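Local coordinates for BspA (BspA_V) (Streptococcus agalactiae serotype III, PDB 5DZ8), which is a cell wall-anchored adhesin, seen here as its variable domain, and probably mediates attachment of the bacterium to its surroundings, at residues V4-K9 and A27-D32; D74-Y79 and K125-N130. All coordinates share one frame; numbering follows the deposited sequence.

Contact 1. Residues V4-K9 and A27-D32; sequences VAFDIK and AKTKPD. With PEG (di(hydroxyethyl)ether), chain D.
The Thr29 methyl CG2 lies against Ile8 CG2 at 3.6 Å and approaches Phe6 CE2 obliquely (3.9 Å), its side chain running obliquely to both. With OG1 held between the backbone N and the carbonyl carbon (chi1 57°), the hydroxyl is directed to polar partners while the methyl enters the apolar group. Thr29 OG1 shares a hydrogen bond with PEG O1 at 3.0 Å, either oxygen being a possible donor, and lies 3.4 Å from Asp7 OD1, a weak hydrogen bond at best, since the same proton may go to the glycol; the Thr29 and Asp7 side chains cross at about a right angle. Ala27 CB extends the apolar patch, touching Ile8 CG2 at 3.8 Å. Strand 4-12 is an outermost strand of the chain's antiparallel six-stranded sheet, and 25-29 is its neighbour. Here the two are joined by a single direct backbone bond, Ala27 N to Ile8 O, 3.3 Å long and fairly straight at 164°. Further along, a diethylene glycol molecule, probably from the crystallisation liquor, links the two segments, its O2 accepting from Phe6 N at 2.8 Å and its O1 bonded to the Thr29 hydroxyl. The Phe6 ring, beside the glycol, takes Lys30 O at its edge near the ring plane, 3.6 Å from CD2. Phe6 also meets His59 edge-to-face, and the glycol is also hydrogen-bonded to Tyr61 OH. A strand of the second subunit pairs antiparallel with Ala5 to Lys9, carrying the sheet across the dimer interface.

Contact 2. Residues D74-Y79 and K125-N130; sequences DSVTLY and KTLQLN
The carbonyl group of Asp74 receives two backbone donors on the same face of its plane: Leu129 N, tilted 26° from that plane and 2.9 Å from Asp74 O, and Asn130 N, 37° above it and 2.8 Å from the same oxygen. The Gln128 carboxamide, on a chain bent at chi2, brings NE2 to 4.0 Å from Ser75 CB. The doubly bonded carbonyl belongs to a classic beta bulge, in which Asp74 and Ser75 both face Asn58 of strand 47-63. Beyond it the strands settle into a regular antiparallel ladder between the edge strand 119-135 and its neighbour 69-85. Val76 and Leu127 are a hydrogen-bonded pair, each N reaching the other's O at 3.0 Å, and Leu78 with Lys125 is the next such pair. Between them lies the non-hydrogen-bonded pair Thr77 and Thr126, whose side chains cross obliquely; with OG1 of both anti to the carbonyl carbon (chi1 -64° in Thr77), the hydroxyls meet on the same face of the sheet, OG1 to OG1 at 2.8 Å, and either may donate. Asn58 ND2 hydrogen-bonds Thr77 OG1 and also Ser75 OG, so this polar face is tied to strand 47-63, on the other side of 69-85. Thr126 CG2 covers Ser75 OG at 3.6 Å. On the face bearing Val76, Leu78 and Leu127 the contacts are apolar, the end of the Lys125 chain leading away. There Val76 CG1 meets Leu129 CD1 obliquely at 3.9 Å and Leu127 CB at 4.2 Å. Leu78 and Leu127 also touch Phe147, and Leu129 touches Val146, which packs this face against strand 144-167 of the three-stranded sheet.

From the N terminus, strand 4-12 leads into a partly unmodelled loop, and contact 1 closes it when 25-29 returns alongside. The chain then adds strands 34-42, 47-63 and 69-85 in order across the same antiparallel sheet. Contact 2 closes only after a longer excursion, in which strands 94-101 and 107-113 build part of the second sheet before 119-135 comes back beside 69-85. The two closures follow in series, neither crossing nor enclosing the other, with centres about 15 Å apart. They pair the two outermost strands of the six-stranded sheet with their neighbours. Phe35 of strand 34-42 touches Ile8 and Thr29 of contact 1 and Val76 and Leu78 of contact 2.

Contact 1. Residues V4-K9 and A27-D32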
loop_
_atom_site.group_PDB
_atom_site.type_symbol
_atom_site.label_atom_id
_atom_site.label_comp_id
_atom_site.label_asym_id
_atom_site.label_seq_id
_atom_site.Cartn_x
_atom_site.Cartn_y
_atom_site.Cartn_z
ATOM N N VAL A 4 -36.617 6.956 18.109
ATOM C CA VAL A 4 -35.427 7.251 17.396
ATOM C C VAL A 4 -35.042 6.181 16.414
ATOM O O VAL A 4 -34.935 5.084 16.798
ATOM C CB VAL A 4 -34.255 7.434 18.350
ATOM C CG1 VAL A 4 -32.995 7.730 17.521
ATOM C CG2 VAL A 4 -34.544 8.596 19.303
ATOM N N ALA A 5 -34.769 6.551 15.163
ATOM C CA ALA A 5 -34.170 5.650 14.212
ATOM C C ALA A 5 -32.622 5.779 14.194
ATOM O O ALA A 5 -32.057 6.869 13.954
ATOM C CB ALA A 5 -34.756 5.933 12.839
ATOM N N PHE A 6 -31.958 4.661 14.469
ATOM C CA PHE A 6 -30.513 4.583 14.550
ATOM C C PHE A 6 -30.018 3.901 13.285
ATOM O O PHE A 6 -30.567 2.914 12.901
ATOM C CB PHE A 6 -30.041 3.784 15.784
ATOM C CG PHE A 6 -28.653 3.186 15.647
ATOM C CD1 PHE A 6 -27.518 3.998 15.567
ATOM C CD2 PHE A 6 -28.478 1.823 15.572
ATOM C CE1 PHE A 6 -26.237 3.456 15.449
ATOM C CE2 PHE A 6 -27.191 1.250 15.470
ATOM C CZ PHE A 6 -26.066 2.078 15.392
ATOM N N ASP A 7 -28.992 4.423 12.643
ATOM C CA ASP A 7 -28.285 3.612 11.664
ATOM C C ASP A 7 -26.806 3.814 11.692
ATOM O O ASP A 7 -26.303 4.785 12.252
ATOM C CB ASP A 7 -28.814 3.798 10.243
ATOM C CG ASP A 7 -29.427 2.464 9.654
ATOM O OD1 ASP A 7 -28.824 1.298 9.812
ATOM O OD2 ASP A 7 -30.510 2.597 9.022
ATOM N N ILE A 8 -26.105 2.847 11.105
ATOM C CA ILE A 8 -24.707 2.998 10.847
ATOM C C ILE A 8 -24.434 2.545 9.434
ATOM O O ILE A 8 -25.057 1.639 8.955
ATOM C CB ILE A 8 -23.813 2.345 11.939
ATOM C CG1 ILE A 8 -22.351 2.743 11.744
ATOM C CG2 ILE A 8 -23.903 0.836 11.904
ATOM C CD1 ILE A 8 -21.445 2.293 12.896
ATOM N N LYS A 9 -23.513 3.234 8.779
ATOM C CA LYS A 9 -23.157 2.976 7.426
ATOM C C LYS A 9 -21.688 3.319 7.109
ATOM O O LYS A 9 -20.993 3.938 7.889
ATOM C CB LYS A 9 -24.123 3.706 6.480
ATOM C CG LYS A 9 -24.072 5.194 6.445
ATOM C CD LYS A 9 -25.523 5.766 6.314
ATOM C CE LYS A 9 -25.882 6.784 7.427
ATOM N NZ LYS A 9 -25.702 6.319 8.865
ATOM N N ALA A 27 -25.317 -1.044 7.122
ATOM C CA ALA A 27 -25.026 -2.180 7.936
ATOM C C ALA A 27 -26.370 -2.791 8.367
ATOM O O ALA A 27 -27.368 -2.106 8.553
ATOM C CB ALA A 27 -24.238 -1.751 9.141
ATOM N N LYS A 28 -26.358 -4.085 8.549
ATOM C CA LYS A 28 -27.348 -4.738 9.323
ATOM C C LYS A 28 -27.192 -4.246 10.789
ATOM O O LYS A 28 -26.096 -4.216 11.277
ATOM C CB LYS A 28 -27.142 -6.247 9.127
ATOM C CG LYS A 28 -28.087 -7.097 9.938
ATOM C CD LYS A 28 -27.891 -8.574 9.636
ATOM C CE LYS A 28 -28.996 -9.370 10.331
ATOM N NZ LYS A 28 -28.969 -10.842 10.142
ATOM N N THR A 29 -28.261 -3.755 11.417
ATOM C CA THR A 29 -28.234 -3.174 12.778
ATOM C C THR A 29 -29.433 -3.599 13.576
ATOM O O THR A 29 -30.415 -4.055 13.010
ATOM C CB THR A 29 -28.277 -1.622 12.857
ATOM O OG1 THR A 29 -29.425 -1.125 12.191
ATOM C CG2 THR A 29 -27.026 -0.960 12.278
ATOM N N LYS A 30 -29.306 -3.476 14.896
ATOM C CA LYS A 30 -30.395 -3.560 15.831
ATOM C C LYS A 30 -30.484 -2.227 16.571
ATOM O O LYS A 30 -29.558 -1.496 16.601
ATOM C CB LYS A 30 -30.213 -4.662 16.867
ATOM C CG LYS A 30 -30.139 -6.050 16.278
ATOM C CD LYS A 30 -30.126 -7.089 17.408
ATOM C CE LYS A 30 -29.257 -8.253 17.010
ATOM N NZ LYS A 30 -29.506 -9.441 17.867
ATOM N N PRO A 31 -31.623 -1.956 17.208
ATOM C CA PRO A 31 -31.773 -0.713 17.925
ATOM C C PRO A 31 -30.882 -0.544 19.135
ATOM O O PRO A 31 -30.647 0.575 19.539
ATOM C CB PRO A 31 -33.262 -0.738 18.377
ATOM C CG PRO A 31 -33.932 -1.630 17.379
ATOM C CD PRO A 31 -32.908 -2.638 16.970
ATOM N N ASP A 32 -30.438 -1.628 19.745
ATOM C CA ASP A 32 -29.489 -1.524 20.855
ATOM C C ASP A 32 -28.051 -1.080 20.379
ATOM O O ASP A 32 -27.186 -0.901 21.201
ATOM C CB ASP A 32 -29.414 -2.855 21.624
ATOM C CG ASP A 32 -28.637 -3.985 20.853
ATOM O OD1 ASP A 32 -28.171 -3.774 19.716
ATOM O OD2 ASP A 32 -28.492 -5.120 21.390
HETATM C C1 PEG D . -31.872 0.603 14.290
HETATM O O1 PEG D . -31.809 -0.837 14.035
HETATM C C2 PEG D . -33.146 1.089 15.034
HETATM O O2 PEG D . -33.059 2.389 15.703
HETATM C C3 PEG D . -33.841 2.535 16.903
HETATM C C4 PEG D . -33.087 3.200 18.085
HETATM O O4 PEG D . -31.918 2.514 18.618
#

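Contact 2. Residues D74-Y79 and K125-N130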
loop_
_atom_site.group_PDB
_atom_site.type_symbol
_atom_site.label_atom_id
_atom_site.label_comp_id
_atom_site.label_asym_id
_atom_site.label_seq_id
_atom_site.Cartn_x
_atom_site.Cartn_y
_atom_site.Cartn_z
ATOM N N ASP A 74 -22.005 7.093 23.522
ATOM C CA ASP A 74 -20.946 6.971 24.522
ATOM C C ASP A 74 -19.665 6.453 23.921
ATOM O O ASP A 74 -18.626 7.116 24.038
ATOM C CB ASP A 74 -21.406 6.110 25.686
ATOM C CG ASP A 74 -22.604 6.727 26.409
ATOM O OD1 ASP A 74 -22.528 7.939 26.759
ATOM O OD2 ASP A 74 -23.650 6.027 26.561
ATOM N N SER A 75 -19.756 5.333 23.209
ATOM C CA SER A 75 -18.610 4.733 22.593
ATOM C C SER A 75 -19.037 3.764 21.509
ATOM O O SER A 75 -20.210 3.533 21.332
ATOM C CB SER A 75 -17.853 3.994 23.682
ATOM O OG SER A 75 -18.673 2.918 24.151
ATOM N N VAL A 76 -18.066 3.151 20.840
ATOM C CA VAL A 76 -18.341 2.121 19.882
ATOM C C VAL A 76 -17.339 0.977 20.032
ATOM O O VAL A 76 -16.147 1.222 20.153
ATOM C CB VAL A 76 -18.337 2.650 18.446
ATOM C CG1 VAL A 76 -17.038 3.379 18.099
ATOM C CG2 VAL A 76 -18.594 1.508 17.475
ATOM N N THR A 77 -17.850 -0.263 20.051
ATOM C CA THR A 77 -17.019 -1.379 20.291
ATOM C C THR A 77 -16.926 -2.190 19.034
ATOM O O THR A 77 -17.939 -2.478 18.437
ATOM C CB THR A 77 -17.581 -2.238 21.439
ATOM O OG1 THR A 77 -17.560 -1.455 22.626
ATOM C CG2 THR A 77 -16.688 -3.459 21.666
ATOM N N LEU A 78 -15.718 -2.547 18.630
ATOM C CA LEU A 78 -15.533 -3.544 17.594
ATOM C C LEU A 78 -15.262 -4.931 18.205
ATOM O O LEU A 78 -14.363 -5.074 19.020
ATOM C CB LEU A 78 -14.397 -3.171 16.661
ATOM C CG LEU A 78 -14.505 -1.915 15.762
ATOM C CD1 LEU A 78 -15.796 -1.811 14.940
ATOM C CD2 LEU A 78 -14.326 -0.658 16.577
ATOM N N TYR A 79 -16.005 -5.931 17.742
ATOM C CA TYR A 79 -15.884 -7.295 18.215
ATOM C C TYR A 79 -14.956 -8.084 17.320
ATOM O O TYR A 79 -13.848 -8.416 17.723
ATOM C CB TYR A 79 -17.249 -7.981 18.279
ATOM C CG TYR A 79 -18.264 -7.393 19.261
ATOM C CD1 TYR A 79 -17.886 -6.729 20.417
ATOM C CD2 TYR A 79 -19.632 -7.590 19.050
ATOM C CE1 TYR A 79 -18.835 -6.210 21.283
ATOM C CE2 TYR A 79 -20.584 -7.104 19.927
ATOM C CZ TYR A 79 -20.187 -6.406 21.030
ATOM O OH TYR A 79 -21.157 -5.949 21.855
ATOM N N LYS A 125 -12.264 -4.031 20.898
ATOM C CA LYS A 125 -11.808 -2.664 21.162
ATOM C C LYS A 125 -12.938 -1.673 21.221
ATOM O O LYS A 125 -13.751 -1.629 20.300
ATOM C CB LYS A 125 -10.749 -2.270 20.161
ATOM C CG LYS A 125 -9.413 -2.936 20.526
ATOM C CD LYS A 125 -8.431 -2.876 19.376
ATOM C CE LYS A 125 -6.982 -2.665 19.811
ATOM N NZ LYS A 125 -6.311 -3.956 19.994
ATOM N N THR A 126 -13.012 -0.939 22.347
ATOM C CA THR A 126 -13.930 0.112 22.585
ATOM C C THR A 126 -13.252 1.453 22.443
ATOM O O THR A 126 -12.250 1.669 23.064
ATOM C CB THR A 126 -14.529 -0.036 23.960
ATOM O OG1 THR A 126 -15.117 -1.315 24.003
ATOM C CG2 THR A 126 -15.607 1.027 24.191
ATOM N N LEU A 127 -13.775 2.289 21.561
ATOM C CA LEU A 127 -13.314 3.604 21.283
ATOM C C LEU A 127 -14.324 4.591 21.846
ATOM O O LEU A 127 -15.501 4.612 21.449
ATOM C CB LEU A 127 -13.226 3.802 19.783
ATOM C CG LEU A 127 -12.671 2.678 18.888
ATOM C CD1 LEU A 127 -12.469 3.203 17.474
ATOM C CD2 LEU A 127 -11.378 2.079 19.377
ATOM N N GLN A 128 -13.864 5.441 22.749
ATOM C CA GLN A 128 -14.732 6.425 23.418
ATOM C C GLN A 128 -15.101 7.571 22.462
ATOM O O GLN A 128 -14.314 7.977 21.673
ATOM C CB GLN A 128 -14.089 6.943 24.702
ATOM C CG GLN A 128 -13.831 5.847 25.729
ATOM C CD GLN A 128 -15.088 5.380 26.453
ATOM O OE1 GLN A 128 -15.942 6.168 26.837
ATOM N NE2 GLN A 128 -15.191 4.087 26.655
ATOM N N LEU A 129 -16.339 8.017 22.525
ATOM C CA LEU A 129 -16.851 9.027 21.646
ATOM C C LEU A 129 -17.380 10.134 22.497
ATOM O O LEU A 129 -17.061 11.247 22.222
ATOM C CB LEU A 129 -18.005 8.455 20.746
ATOM C CG LEU A 129 -17.602 7.317 19.818
ATOM C CD1 LEU A 129 -18.784 6.643 19.176
ATOM C CD2 LEU A 129 -16.651 7.816 18.753
ATOM N N ASN A 130 -18.237 9.833 23.477
ATOM C CA ASN A 130 -18.870 10.877 24.342
ATOM C C ASN A 130 -19.481 12.007 23.569
ATOM O O ASN A 130 -19.069 13.155 23.682
ATOM C CB ASN A 130 -17.871 11.472 25.328
ATOM C CG ASN A 130 -17.239 10.415 26.194
ATOM O OD1 ASN A 130 -17.934 9.640 26.850
ATOM N ND2 ASN A 130 -15.936 10.332 26.149
#